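Local coordinates for protein Niban 2 (Homo sapiens, PDB 7CTP), which may suppress apoptosis and may promote melanoma cell invasion, as a cytosolic and membrane-associated protein of the Niban family that carries a PH domain, at residues R60-V69 with E389-P398; L504-L515 with V532-V540. All blocks are in the same frame, centred on the assembly; numbering follows the deposited sequence.

Contact 1 (R60-V69 with E389-P398)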
# COMPACT_ATOMS: atom_id res chain seq x y z
N ARG A 60 -2.85 14.60 13.55
CA ARG A 60 -4.19 14.45 14.09
C ARG A 60 -4.28 13.19 14.94
O ARG A 60 -3.79 12.13 14.55
CB ARG A 60 -5.18 14.40 12.93
CG ARG A 60 -6.63 14.35 13.27
CD ARG A 60 -7.44 14.10 12.00
NE ARG A 60 -7.18 15.13 10.99
CZ ARG A 60 -7.64 16.37 11.05
NH1 ARG A 60 -8.40 16.75 12.08
NH2 ARG A 60 -7.35 17.25 10.09
N LYS A 61 -4.87 13.31 16.13
CA LYS A 61 -4.88 12.21 17.09
C LYS A 61 -6.20 11.44 17.11
O LYS A 61 -6.20 10.25 17.43
CB LYS A 61 -4.57 12.75 18.50
CG LYS A 61 -3.20 13.44 18.58
CD LYS A 61 -2.75 13.67 20.02
CE LYS A 61 -1.24 13.58 20.16
NZ LYS A 61 -0.54 13.54 18.85
N VAL A 62 -7.31 12.09 16.76
CA VAL A 62 -8.61 11.44 16.65
C VAL A 62 -9.03 11.59 15.19
O VAL A 62 -8.75 12.63 14.59
CB VAL A 62 -9.63 12.08 17.60
CG1 VAL A 62 -9.60 13.60 17.45
CG2 VAL A 62 -11.04 11.57 17.33
N PRO A 63 -9.69 10.59 14.59
CA PRO A 63 -10.15 10.76 13.20
C PRO A 63 -11.15 11.90 13.09
O PRO A 63 -11.79 12.32 14.05
CB PRO A 63 -10.81 9.42 12.87
CG PRO A 63 -10.20 8.45 13.82
CD PRO A 63 -9.95 9.23 15.08
N LEU A 64 -11.26 12.43 11.87
CA LEU A 64 -12.31 13.37 11.58
C LEU A 64 -13.66 12.73 11.87
O LEU A 64 -13.81 11.51 11.81
CB LEU A 64 -12.24 13.81 10.11
CG LEU A 64 -11.01 14.63 9.75
CD1 LEU A 64 -10.71 14.53 8.25
CD2 LEU A 64 -11.19 16.09 10.18
N ASP A 65 -14.64 13.57 12.21
CA ASP A 65 -16.01 13.08 12.31
C ASP A 65 -16.39 12.34 11.04
O ASP A 65 -16.02 12.76 9.93
CB ASP A 65 -16.98 14.25 12.55
CG ASP A 65 -16.86 14.83 13.94
OD1 ASP A 65 -16.18 14.22 14.79
OD2 ASP A 65 -17.47 15.89 14.18
N GLU A 66 -17.08 11.22 11.20
CA GLU A 66 -17.39 10.37 10.06
C GLU A 66 -18.44 11.04 9.18
O GLU A 66 -19.51 11.42 9.67
CB GLU A 66 -17.88 9.00 10.54
CG GLU A 66 -16.85 8.25 11.37
CD GLU A 66 -17.32 6.89 11.83
OE1 GLU A 66 -18.51 6.57 11.62
OE2 GLU A 66 -16.51 6.14 12.41
N ARG A 67 -18.11 11.21 7.90
CA ARG A 67 -19.02 11.75 6.90
C ARG A 67 -18.95 10.89 5.66
O ARG A 67 -17.92 10.26 5.38
CB ARG A 67 -18.70 13.21 6.54
CG ARG A 67 -18.70 14.17 7.71
CD ARG A 67 -19.51 15.44 7.43
NE ARG A 67 -18.78 16.39 6.59
CZ ARG A 67 -18.75 17.71 6.79
NH1 ARG A 67 -19.41 18.24 7.82
NH2 ARG A 67 -18.06 18.50 5.98
N ILE A 68 -20.06 10.85 4.92
CA ILE A 68 -20.07 10.18 3.62
C ILE A 68 -19.14 10.91 2.68
O ILE A 68 -19.12 12.15 2.64
CB ILE A 68 -21.51 10.12 3.08
CG1 ILE A 68 -22.36 9.20 3.96
CG2 ILE A 68 -21.53 9.65 1.63
CD1 ILE A 68 -23.85 9.30 3.71
N VAL A 69 -18.32 10.16 1.93
CA VAL A 69 -17.37 10.78 1.02
C VAL A 69 -18.05 11.26 -0.25
O VAL A 69 -17.79 12.37 -0.74
CB VAL A 69 -16.21 9.81 0.71
CG1 VAL A 69 -15.27 10.42 -0.32
CG2 VAL A 69 -15.45 9.47 1.97
N GLU A 389 -14.05 23.85 9.51
CA GLU A 389 -14.58 22.51 9.32
C GLU A 389 -14.33 22.01 7.90
O GLU A 389 -14.00 20.84 7.69
CB GLU A 389 -16.08 22.49 9.65
CG GLU A 389 -16.64 21.10 9.89
CD GLU A 389 -16.96 20.38 8.61
OE1 GLU A 389 -17.18 21.06 7.58
OE2 GLU A 389 -17.00 19.14 8.64
N LYS A 390 -14.48 22.90 6.91
CA LYS A 390 -14.21 22.52 5.53
C LYS A 390 -12.71 22.33 5.30
O LYS A 390 -12.30 21.39 4.61
CB LYS A 390 -14.78 23.56 4.57
CG LYS A 390 -16.24 23.29 4.18
CD LYS A 390 -16.92 24.53 3.59
CE LYS A 390 -16.82 24.58 2.07
NZ LYS A 390 -15.41 24.60 1.56
N LEU A 391 -11.89 23.22 5.87
CA LEU A 391 -10.45 23.09 5.70
C LEU A 391 -9.93 21.82 6.37
O LEU A 391 -8.98 21.19 5.87
CB LEU A 391 -9.73 24.31 6.27
CG LEU A 391 -8.21 24.33 6.04
CD1 LEU A 391 -7.91 24.67 4.58
CD2 LEU A 391 -7.49 25.29 6.98
N SER A 392 -10.55 21.43 7.49
CA SER A 392 -10.09 20.27 8.25
C SER A 392 -10.12 18.99 7.42
O SER A 392 -9.39 18.04 7.73
CB SER A 392 -10.93 20.07 9.51
OG SER A 392 -12.22 19.56 9.22
N ARG A 393 -10.94 18.96 6.37
CA ARG A 393 -11.14 17.77 5.55
C ARG A 393 -10.39 17.82 4.22
O ARG A 393 -10.61 16.94 3.38
CB ARG A 393 -12.63 17.57 5.28
CG ARG A 393 -13.46 17.59 6.53
CD ARG A 393 -14.85 17.07 6.29
NE ARG A 393 -15.42 16.65 7.56
CZ ARG A 393 -15.49 15.38 7.97
NH1 ARG A 393 -15.05 14.40 7.18
NH2 ARG A 393 -16.01 15.10 9.15
N LEU A 394 -9.53 18.82 4.03
CA LEU A 394 -8.91 19.06 2.73
C LEU A 394 -8.15 17.83 2.23
O LEU A 394 -8.20 17.50 1.04
CB LEU A 394 -7.97 20.26 2.82
CG LEU A 394 -7.14 20.62 1.58
CD1 LEU A 394 -8.05 20.83 0.38
CD2 LEU A 394 -6.31 21.85 1.87
N ALA A 395 -7.45 17.13 3.12
CA ALA A 395 -6.63 16.01 2.66
C ALA A 395 -7.46 14.89 2.04
O ALA A 395 -6.89 14.05 1.34
CB ALA A 395 -5.79 15.45 3.81
N TYR A 396 -8.77 14.88 2.27
CA TYR A 396 -9.65 13.85 1.73
C TYR A 396 -10.62 14.40 0.69
O TYR A 396 -11.56 13.69 0.31
CB TYR A 396 -10.42 13.18 2.87
CG TYR A 396 -9.49 12.59 3.90
CD1 TYR A 396 -8.95 11.32 3.73
CD2 TYR A 396 -9.09 13.33 5.01
CE1 TYR A 396 -8.08 10.78 4.65
CE2 TYR A 396 -8.21 12.80 5.93
CZ TYR A 396 -7.71 11.52 5.75
OH TYR A 396 -6.83 10.98 6.66
N HIS A 397 -10.42 15.63 0.23
CA HIS A 397 -11.34 16.23 -0.72
C HIS A 397 -11.22 15.50 -2.05
O HIS A 397 -10.11 15.44 -2.61
CB HIS A 397 -11.05 17.72 -0.90
CG HIS A 397 -12.17 18.48 -1.52
ND1 HIS A 397 -12.45 18.42 -2.87
CD2 HIS A 397 -13.09 19.32 -0.98
CE1 HIS A 397 -13.49 19.19 -3.14
NE2 HIS A 397 -13.90 19.75 -2.01
N PRO A 398 -12.29 14.93 -2.59
CA PRO A 398 -12.17 14.09 -3.79
C PRO A 398 -11.76 14.86 -5.04
O PRO A 398 -11.32 14.23 -6.00
CB PRO A 398 -13.56 13.48 -3.96
CG PRO A 398 -14.29 13.75 -2.68
CD PRO A 398 -13.67 14.97 -2.07
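With R393 extended from CG to NE (chi3 159°) and E389 bent sharply at its second torsion (chi2 -82°), E389 of helix 384-391 and R393 of the turn that follows it converge on R67, forming a salt-bridge network against the loop that enters the first strand, 70-77, of the PH-type sheet. The two guanidinium groups make an offset stack, their planes only 15° apart and their centres 4.2 Å apart. The shared E389 carboxylate probably offsets the like charges: E389 OE2 accepts from R393 NE at 3.1 Å, reached from above the carboxylate plane, and also lies over a face of the R67 guanidinium, 2.7 Å from NH1. A weak bond from R67 NH2 to E389 OE1 adds to the grip.

The R393 guanidinium is clamped from both faces, R67 CG over one and L64 CB over the other, while the carbonyl oxygen of D65 meets it at the edge near its plane. The NH2 bond to that oxygen is straight, but so short that its exact length is doubtful. Beyond the charges, L64 CD1 lies 3.8 Å from Y396 CD2, and V69 CG1 ends 4.2 Å from P398 CG.

Contact 2 (L504-L515 with V532-V540)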
# COMPACT_ATOMS: atom_id res chain seq x y z
N LEU A 504 20.36 -9.72 -3.79
CA LEU A 504 20.12 -11.01 -3.17
C LEU A 504 19.94 -12.10 -4.22
O LEU A 504 20.44 -13.21 -4.06
CB LEU A 504 18.89 -10.93 -2.26
CG LEU A 504 19.09 -10.06 -1.01
CD1 LEU A 504 17.79 -10.02 -0.21
CD2 LEU A 504 20.24 -10.58 -0.15
N LYS A 505 19.26 -11.77 -5.32
CA LYS A 505 19.09 -12.75 -6.39
C LYS A 505 20.42 -13.09 -7.04
O LYS A 505 20.73 -14.27 -7.26
CB LYS A 505 18.10 -12.23 -7.43
CG LYS A 505 17.82 -13.26 -8.51
CD LYS A 505 17.04 -12.67 -9.66
CE LYS A 505 15.57 -13.05 -9.57
NZ LYS A 505 14.71 -12.10 -10.32
N LYS A 506 21.24 -12.07 -7.34
CA LYS A 506 22.55 -12.33 -7.93
C LYS A 506 23.44 -13.15 -6.99
O LYS A 506 24.19 -14.02 -7.44
CB LYS A 506 23.24 -11.01 -8.28
CG LYS A 506 22.56 -10.22 -9.39
CD LYS A 506 22.60 -10.95 -10.73
CE LYS A 506 21.86 -10.15 -11.81
NZ LYS A 506 21.54 -11.00 -13.00
N LEU A 507 23.35 -12.88 -5.69
CA LEU A 507 24.18 -13.58 -4.71
C LEU A 507 23.62 -14.94 -4.31
O LEU A 507 24.32 -15.70 -3.63
CB LEU A 507 24.37 -12.71 -3.47
CG LEU A 507 25.17 -11.41 -3.66
CD1 LEU A 507 25.05 -10.49 -2.45
CD2 LEU A 507 26.64 -11.72 -3.96
N ALA A 508 22.40 -15.29 -4.71
CA ALA A 508 21.78 -16.52 -4.22
C ALA A 508 22.56 -17.79 -4.55
O ALA A 508 22.65 -18.66 -3.67
CB ALA A 508 20.34 -16.63 -4.74
N PRO A 509 23.13 -17.97 -5.76
CA PRO A 509 23.91 -19.19 -5.99
C PRO A 509 25.10 -19.32 -5.06
O PRO A 509 25.49 -20.44 -4.71
CB PRO A 509 24.35 -19.06 -7.45
CG PRO A 509 23.36 -18.15 -8.07
CD PRO A 509 23.02 -17.17 -6.98
N THR A 510 25.66 -18.20 -4.61
CA THR A 510 26.77 -18.26 -3.67
C THR A 510 26.29 -18.65 -2.27
O THR A 510 26.91 -19.49 -1.60
CB THR A 510 27.50 -16.92 -3.63
OG1 THR A 510 28.05 -16.63 -4.92
CG2 THR A 510 28.63 -16.94 -2.61
N CYS A 511 25.16 -18.09 -1.84
CA CYS A 511 24.80 -18.05 -0.42
C CYS A 511 23.77 -19.07 0.01
O CYS A 511 23.86 -19.58 1.14
CB CYS A 511 24.26 -16.66 -0.05
SG CYS A 511 25.44 -15.36 -0.18
N LYS A 512 22.75 -19.36 -0.81
CA LYS A 512 21.57 -20.04 -0.29
C LYS A 512 21.91 -21.41 0.28
O LYS A 512 21.32 -21.84 1.27
CB LYS A 512 20.49 -20.16 -1.37
CG LYS A 512 19.18 -20.74 -0.82
CD LYS A 512 17.96 -20.45 -1.70
CE LYS A 512 18.32 -20.15 -3.15
NZ LYS A 512 17.25 -19.38 -3.86
N SER A 513 22.89 -22.09 -0.32
CA SER A 513 23.29 -23.39 0.19
C SER A 513 24.18 -23.27 1.43
O SER A 513 24.24 -24.19 2.24
CB SER A 513 24.03 -24.18 -0.89
OG SER A 513 25.22 -23.51 -1.26
N GLU A 514 24.85 -22.13 1.59
CA GLU A 514 25.90 -21.97 2.59
C GLU A 514 25.43 -21.31 3.88
O GLU A 514 25.96 -21.62 4.95
CB GLU A 514 27.04 -21.13 2.00
CG GLU A 514 27.80 -21.80 0.87
CD GLU A 514 28.34 -23.16 1.26
OE1 GLU A 514 28.97 -23.26 2.34
OE2 GLU A 514 28.14 -24.12 0.49
N LEU A 515 24.44 -20.42 3.80
CA LEU A 515 23.97 -19.69 4.98
C LEU A 515 23.57 -20.58 6.15
O LEU A 515 23.88 -20.21 7.30
CB LEU A 515 22.80 -18.79 4.59
CG LEU A 515 23.13 -17.57 3.73
CD1 LEU A 515 21.85 -16.82 3.39
CD2 LEU A 515 24.12 -16.67 4.44
N VAL A 532 19.74 -15.99 10.73
CA VAL A 532 20.84 -15.96 9.76
C VAL A 532 20.43 -15.14 8.55
O VAL A 532 21.17 -14.26 8.08
CB VAL A 532 21.23 -17.39 9.34
CG1 VAL A 532 22.16 -17.34 8.13
CG2 VAL A 532 21.90 -18.13 10.49
N GLU A 533 19.23 -15.40 8.03
CA GLU A 533 18.81 -14.73 6.80
C GLU A 533 18.71 -13.22 6.98
O GLU A 533 19.18 -12.46 6.13
CB GLU A 533 17.48 -15.30 6.34
CG GLU A 533 17.09 -14.81 4.98
CD GLU A 533 17.83 -15.48 3.84
OE1 GLU A 533 18.25 -16.64 4.01
OE2 GLU A 533 17.96 -14.84 2.77
N ASN A 534 18.08 -12.77 8.07
CA ASN A 534 17.93 -11.33 8.30
C ASN A 534 19.28 -10.65 8.52
O ASN A 534 19.49 -9.52 8.07
CB ASN A 534 17.04 -11.08 9.52
CG ASN A 534 15.59 -11.38 9.25
OD1 ASN A 534 15.25 -12.48 8.82
ND2 ASN A 534 14.72 -10.40 9.50
N THR A 535 20.18 -11.31 9.24
CA THR A 535 21.50 -10.75 9.46
C THR A 535 22.26 -10.65 8.14
O THR A 535 22.88 -9.62 7.84
CB THR A 535 22.26 -11.61 10.47
OG1 THR A 535 21.51 -11.68 11.69
CG2 THR A 535 23.63 -11.01 10.76
N TYR A 536 22.20 -11.71 7.34
CA TYR A 536 22.78 -11.68 6.00
C TYR A 536 22.21 -10.54 5.16
O TYR A 536 22.96 -9.80 4.50
CB TYR A 536 22.55 -13.03 5.33
CG TYR A 536 22.70 -13.04 3.81
CD1 TYR A 536 23.95 -12.85 3.22
CD2 TYR A 536 21.61 -13.26 2.99
CE1 TYR A 536 24.10 -12.87 1.84
CE2 TYR A 536 21.75 -13.29 1.60
CZ TYR A 536 22.99 -13.09 1.04
OH TYR A 536 23.13 -13.12 -0.33
N GLU A 537 20.89 -10.37 5.18
CA GLU A 537 20.29 -9.30 4.39
C GLU A 537 20.72 -7.93 4.89
O GLU A 537 20.87 -6.99 4.10
CB GLU A 537 18.77 -9.43 4.38
CG GLU A 537 18.29 -10.68 3.64
CD GLU A 537 16.80 -10.71 3.42
OE1 GLU A 537 16.11 -9.72 3.76
OE2 GLU A 537 16.32 -11.73 2.88
N GLU A 538 20.94 -7.79 6.21
CA GLU A 538 21.46 -6.52 6.73
C GLU A 538 22.89 -6.28 6.27
O GLU A 538 23.28 -5.14 6.01
CB GLU A 538 21.39 -6.51 8.27
CG GLU A 538 19.98 -6.43 8.84
CD GLU A 538 19.96 -6.44 10.37
OE1 GLU A 538 18.98 -6.94 10.96
OE2 GLU A 538 20.94 -5.96 10.97
N VAL A 539 23.69 -7.35 6.17
CA VAL A 539 25.05 -7.21 5.64
C VAL A 539 25.01 -6.71 4.20
O VAL A 539 25.74 -5.79 3.81
CB VAL A 539 25.81 -8.54 5.75
CG1 VAL A 539 27.08 -8.52 4.87
CG2 VAL A 539 26.19 -8.81 7.21
N VAL A 540 24.11 -7.29 3.39
CA VAL A 540 23.97 -6.86 2.00
C VAL A 540 23.49 -5.41 1.93
O VAL A 540 23.96 -4.61 1.12
CB VAL A 540 23.03 -7.80 1.24
CG1 VAL A 540 22.77 -7.27 -0.16
CG2 VAL A 540 23.62 -9.20 1.19
O HOH W 1 21.13 -14.21 -1.65
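Two helices consecutive in the chain, crossing obliquely and joined by a connection without regular helix or strand, illustrate how one tyrosine reaches across between widely spaced helices. Here the kinked end of helix 464-511 faces the first turns of helix 532-555; the axes of the short segments come within 11.9 Å and their directions differ by 126°. The reach is made by Y536, whose ring leaves its helix with CG anti to the backbone N (chi1 162°).

L515 comes in roughly at right angles and lays CD1 over one face, a CH-pi contact 4.0 Å from the ring centroid. Over the opposite face, toward the rim, V540 CG2 sits 3.7 Å above the Y536 ring plane, so the ring is held from both sides. L504 runs past the ring in the opposite direction, its CD2 3.6 Å from Y536 CE2, and the same methyl meets V540. C511 SG approaches obliquely, 3.5 Å from Y536 CE1, as a sulfur-aromatic contact.

A water donates to L504 O (2.7 Å) and lies 2.6 Å from Y536 OH, in the ring plane. That carbonyl lies just ahead of the P509 kink, where the A508 amide bonds to K505 O instead. V532 CG1 closes the other end against L515 CB.

Around the pair, helix 260-337 covers C511 through I326, while helix 204-218 borders L504 and E537; its R213 forms a salt bridge with E537.

The two contacts show how chemistry follows position in a fold. Contact 1 is a surface junction that ties together parts 320 residues apart, the approach to the PH-type sheet and the end of a helix in the helical body, and relies mainly on charge and guanidinium stacking. Contact 2 is buried, joins consecutive helices across a short connection, and is mainly apolar, with a water bridging Y536 OH and L504 O. They share no helix or strand and do not touch. The centres of contact 1 and contact 2 are about 46 Å apart, on opposite sides of the chain's centre. One therefore fastens different parts of the fold at the surface; the other packs neighbours in sequence within the helical part.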